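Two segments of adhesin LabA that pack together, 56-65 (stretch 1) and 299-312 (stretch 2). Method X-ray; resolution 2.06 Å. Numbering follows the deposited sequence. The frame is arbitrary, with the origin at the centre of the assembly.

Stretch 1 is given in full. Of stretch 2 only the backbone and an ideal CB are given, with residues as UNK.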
# COMPACT_ATOMS: atom_id res chain seq x y z
N SER A 56 -0.93 11.21 -4.83
CA SER A 56 -0.90 10.44 -3.60
C SER A 56 -0.81 8.95 -3.89
O SER A 56 -1.79 8.39 -4.36
CB SER A 56 -2.10 10.71 -2.70
OG SER A 56 -2.18 9.69 -1.72
N PRO A 57 0.31 8.28 -3.55
CA PRO A 57 0.38 6.82 -3.73
C PRO A 57 -0.68 6.08 -2.90
O PRO A 57 -1.09 5.01 -3.31
CB PRO A 57 1.79 6.46 -3.29
CG PRO A 57 2.57 7.76 -3.33
CD PRO A 57 1.57 8.81 -2.97
N ALA A 58 -1.17 6.67 -1.79
CA ALA A 58 -2.20 6.06 -0.95
C ALA A 58 -3.53 6.02 -1.76
O ALA A 58 -4.05 4.94 -2.06
CB ALA A 58 -2.38 6.89 0.32
N TYR A 59 -3.99 7.20 -2.21
CA TYR A 59 -5.18 7.35 -3.05
C TYR A 59 -5.08 6.51 -4.32
O TYR A 59 -6.01 5.76 -4.59
CB TYR A 59 -5.39 8.83 -3.40
CG TYR A 59 -6.72 9.08 -4.07
CD1 TYR A 59 -7.86 9.36 -3.31
CD2 TYR A 59 -6.83 9.10 -5.45
CE1 TYR A 59 -9.07 9.66 -3.93
CE2 TYR A 59 -8.03 9.43 -6.08
CZ TYR A 59 -9.16 9.66 -5.31
OH TYR A 59 -10.34 9.95 -5.94
N GLN A 60 -3.96 6.59 -5.08
CA GLN A 60 -3.82 5.76 -6.29
C GLN A 60 -3.81 4.29 -5.93
O GLN A 60 -4.31 3.50 -6.71
CB GLN A 60 -2.55 6.10 -7.09
CG GLN A 60 -2.46 7.56 -7.51
CD GLN A 60 -3.55 7.90 -8.48
OE1 GLN A 60 -3.72 7.22 -9.49
NE2 GLN A 60 -4.34 8.91 -8.16
N ALA A 61 -3.28 3.90 -4.75
CA ALA A 61 -3.29 2.46 -4.40
C ALA A 61 -4.70 1.94 -4.27
O ALA A 61 -5.00 0.85 -4.78
CB ALA A 61 -2.50 2.18 -3.12
N VAL A 62 -5.58 2.74 -3.62
CA VAL A 62 -7.00 2.44 -3.43
C VAL A 62 -7.61 2.30 -4.79
O VAL A 62 -8.13 1.23 -5.10
CB VAL A 62 -7.71 3.56 -2.62
CG1 VAL A 62 -9.22 3.32 -2.55
CG2 VAL A 62 -7.12 3.71 -1.23
N LEU A 63 -7.50 3.35 -5.63
CA LEU A 63 -8.03 3.37 -7.00
C LEU A 63 -7.71 2.10 -7.80
O LEU A 63 -8.61 1.54 -8.41
CB LEU A 63 -7.50 4.61 -7.73
CG LEU A 63 -8.52 5.74 -7.95
CD1 LEU A 63 -9.18 6.18 -6.63
CD2 LEU A 63 -7.87 6.94 -8.66
N LEU A 64 -6.47 1.63 -7.77
CA LEU A 64 -6.14 0.41 -8.53
C LEU A 64 -6.83 -0.79 -7.96
O LEU A 64 -7.31 -1.59 -8.74
CB LEU A 64 -4.62 0.16 -8.62
CG LEU A 64 -4.15 -0.93 -9.62
CD1 LEU A 64 -4.67 -0.67 -11.00
CD2 LEU A 64 -2.61 -1.07 -9.61
N ALA A 65 -6.90 -0.94 -6.63
CA ALA A 65 -7.61 -2.08 -6.04
C ALA A 65 -9.07 -2.07 -6.47
O ALA A 65 -9.57 -3.11 -6.86
CB ALA A 65 -7.50 -2.06 -4.51
N UNK A 299 4.76 3.23 6.19
CA UNK A 299 3.92 2.03 5.96
C UNK A 299 3.05 2.19 4.75
O UNK A 299 3.07 1.33 3.88
CB UNK A 299 3.04 1.74 7.18
N UNK A 300 2.33 3.33 4.66
CA UNK A 300 1.51 3.71 3.51
C UNK A 300 2.32 3.51 2.23
O UNK A 300 1.85 2.84 1.32
CB UNK A 300 1.03 5.16 3.63
N UNK A 301 3.54 4.01 2.19
CA UNK A 301 4.42 3.84 1.05
C UNK A 301 4.76 2.36 0.76
O UNK A 301 4.70 1.93 -0.40
CB UNK A 301 5.71 4.63 1.29
N UNK A 302 5.02 1.58 1.84
CA UNK A 302 5.33 0.14 1.72
C UNK A 302 4.14 -0.51 1.02
O UNK A 302 4.32 -1.16 -0.02
CB UNK A 302 5.59 -0.51 3.08
N UNK A 303 2.93 -0.27 1.56
CA UNK A 303 1.67 -0.82 1.05
C UNK A 303 1.34 -0.40 -0.37
O UNK A 303 1.00 -1.27 -1.17
CB UNK A 303 0.52 -0.40 1.97
N UNK A 304 1.46 0.91 -0.72
CA UNK A 304 1.20 1.39 -2.10
C UNK A 304 2.12 0.64 -3.09
O UNK A 304 1.67 0.14 -4.10
CB UNK A 304 1.43 2.90 -2.20
N UNK A 305 3.39 0.53 -2.78
CA UNK A 305 4.33 -0.23 -3.62
C UNK A 305 3.92 -1.73 -3.69
O UNK A 305 4.00 -2.33 -4.78
CB UNK A 305 5.75 -0.09 -3.07
N UNK A 306 3.45 -2.34 -2.56
CA UNK A 306 3.07 -3.76 -2.55
C UNK A 306 1.87 -4.02 -3.46
O UNK A 306 1.75 -5.10 -4.06
CB UNK A 306 2.75 -4.22 -1.12
N UNK A 307 0.99 -3.01 -3.56
CA UNK A 307 -0.18 -3.06 -4.44
C UNK A 307 0.33 -3.17 -5.89
O UNK A 307 -0.23 -3.97 -6.63
CB UNK A 307 -1.07 -1.83 -4.25
N UNK A 308 1.41 -2.42 -6.25
CA UNK A 308 2.02 -2.45 -7.60
C UNK A 308 2.50 -3.87 -7.88
O UNK A 308 2.14 -4.46 -8.90
CB UNK A 308 3.18 -1.46 -7.71
N UNK A 309 3.24 -4.41 -6.93
CA UNK A 309 3.85 -5.73 -7.00
C UNK A 309 2.83 -6.85 -7.11
O UNK A 309 3.08 -7.78 -7.86
CB UNK A 309 4.73 -5.96 -5.77
N UNK A 310 1.67 -6.73 -6.41
CA UNK A 310 0.57 -7.71 -6.51
C UNK A 310 -0.07 -7.65 -7.92
O UNK A 310 -0.24 -8.68 -8.59
CB UNK A 310 -0.48 -7.44 -5.43
N UNK A 311 -0.37 -6.41 -8.38
CA UNK A 311 -0.93 -6.15 -9.69
C UNK A 311 -0.08 -6.73 -10.84
O UNK A 311 -0.62 -7.21 -11.83
CB UNK A 311 -1.09 -4.64 -9.88
N UNK A 312 1.24 -6.73 -10.68
CA UNK A 312 2.15 -7.21 -11.72
C UNK A 312 2.23 -8.72 -11.81
O UNK A 312 2.88 -9.23 -12.73
CB UNK A 312 3.55 -6.65 -11.48

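Two helices, 57-65 and 299-311, run in broadly the same direction, 34° apart, with axes 9.0 Å apart at closest approach. Stretch 1 offers an almost wholly apolar surface of Pro-57, Ala-58, Ala-61 and Leu-64, and no hydrogen bond crosses the contact.

Position 299 is helical with nothing of stretch 1 nearby, so many side chains would suit it. It is Glu-299, whose OE2 accepts from the NE of the residue at 303 over 3.1 Å.

At 300 the CA-to-CB bond points sideways, and the ideal CB lies 5.1 Å from Ala-58 CB. A branched or longer apolar chain could close that gap; valine, isoleucine, leucine or methionine are all reasonable. The residue is Ile-300, and its CG2 reaches 3.7 Å from Ala-58 CB.

Position 301 also points sideways, with no atom of stretch 1 within 5.5 Å of its ideal CB. Contact therefore requires length, and the Pro-57 ring favours an apolar end. Leu-301 fits, its CD2 4.0 Å from Pro-57 CG.

Position 302, out of reach, is unconstrained; it is Asn-302. At 303 the bond is sideways with space beyond, where a long polar chain is plausible. Arg-303 leads away from stretch 1 and completes the salt bridge to Glu-299.

Position 304 is the tightest. Its CA is 5.2 Å from Ala-61 CA, and its ideal CB, pointing toward stretch 1, is already 3.5 Å from Pro-57 O and 4.1 Å from Ala-61 CB. A small residue, alanine or perhaps glycine or serine, is expected. Ala-304 places its CB 3.7 Å from Pro-57 CB.

Position 305 points away and 306 is out of reach, so neither is specified; they are Gln-305 and Ala-306.

At 307 the bond again points toward stretch 1, with the ideal CB 4.4 Å from Ala-61 CB. A medium apolar residue such as valine, isoleucine or leucine would suit. Val-307, with chi1 in t, sets CG2 4.2 Å from Ala-61 CB and CG1 4.3 Å from Leu-64 CD2.

Position 308, sideways and loosely constrained, is Val-308. Positions 309 and 310, out of reach, suit polar residues and are Lys-309 and Asp-310.

Position 311 points toward stretch 1, its ideal CB 3.9 Å from Leu-64 CD2, so a large apolar or aromatic side chain is plausible. Phe-311 brings CG 3.8 Å from Leu-64 CD2, while Leu-64 CD1 lies over one ring face.

Position 312, beyond the helix, could be polar; it is Glu-312, whose OE1 forms a long salt bridge with Lys-309 NZ at 3.7 Å.

Stretch 2 299-312: EILNRAQAVVKDFE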
# COMPACT_ATOMS: atom_id res chain seq x y z
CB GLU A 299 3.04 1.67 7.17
CG GLU A 299 3.41 0.36 7.84
CD GLU A 299 3.24 -0.90 7.03
OE1 GLU A 299 4.11 -1.20 6.19
OE2 GLU A 299 2.27 -1.65 7.30
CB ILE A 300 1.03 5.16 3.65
CG1 ILE A 300 0.02 5.28 4.81
CG2 ILE A 300 0.49 5.69 2.32
CD1 ILE A 300 -0.38 6.63 5.16
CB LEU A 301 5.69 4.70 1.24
CG LEU A 301 5.40 6.22 1.18
CD1 LEU A 301 6.68 7.05 1.37
CD2 LEU A 301 4.64 6.59 -0.11
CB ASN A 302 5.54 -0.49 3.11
CG ASN A 302 5.66 -2.00 3.14
OD1 ASN A 302 4.67 -2.74 3.19
ND2 ASN A 302 6.88 -2.50 3.14
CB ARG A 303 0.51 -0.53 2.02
CG ARG A 303 0.75 -1.14 3.40
CD ARG A 303 1.00 -2.63 3.36
NE ARG A 303 1.52 -3.11 4.64
CZ ARG A 303 1.64 -4.39 4.98
NH1 ARG A 303 2.10 -4.72 6.18
NH2 ARG A 303 1.27 -5.34 4.14
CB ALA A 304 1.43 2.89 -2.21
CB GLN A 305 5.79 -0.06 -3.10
CG GLN A 305 6.85 -0.77 -3.96
CD GLN A 305 6.88 -0.42 -5.44
OE1 GLN A 305 6.49 0.68 -5.87
NE2 GLN A 305 7.41 -1.32 -6.24
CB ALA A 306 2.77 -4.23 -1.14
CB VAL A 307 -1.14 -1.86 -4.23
CG1 VAL A 307 -2.19 -1.79 -5.37
CG2 VAL A 307 -1.80 -1.91 -2.84
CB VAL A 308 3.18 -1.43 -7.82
CG1 VAL A 308 3.76 -1.55 -9.23
CG2 VAL A 308 2.75 -0.00 -7.54
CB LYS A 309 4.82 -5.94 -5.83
CG LYS A 309 6.01 -4.95 -5.85
CD LYS A 309 6.72 -4.78 -7.21
CE LYS A 309 7.65 -5.91 -7.59
NZ LYS A 309 8.37 -5.62 -8.86
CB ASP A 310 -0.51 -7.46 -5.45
CG ASP A 310 -0.07 -7.58 -4.01
OD1 ASP A 310 0.76 -8.49 -3.72
OD2 ASP A 310 -0.58 -6.81 -3.17
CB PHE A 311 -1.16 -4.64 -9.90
CG PHE A 311 -1.87 -4.38 -11.21
CD1 PHE A 311 -3.24 -4.56 -11.33
CD2 PHE A 311 -1.15 -4.05 -12.36
CE1 PHE A 311 -3.88 -4.38 -12.55
CE2 PHE A 311 -1.79 -3.86 -13.58
CZ PHE A 311 -3.15 -4.03 -13.67
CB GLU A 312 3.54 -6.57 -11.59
CG GLU A 312 3.59 -5.12 -12.04
CD GLU A 312 4.92 -4.41 -11.87
OE1 GLU A 312 5.93 -5.08 -11.56
OE2 GLU A 312 4.95 -3.18 -12.10
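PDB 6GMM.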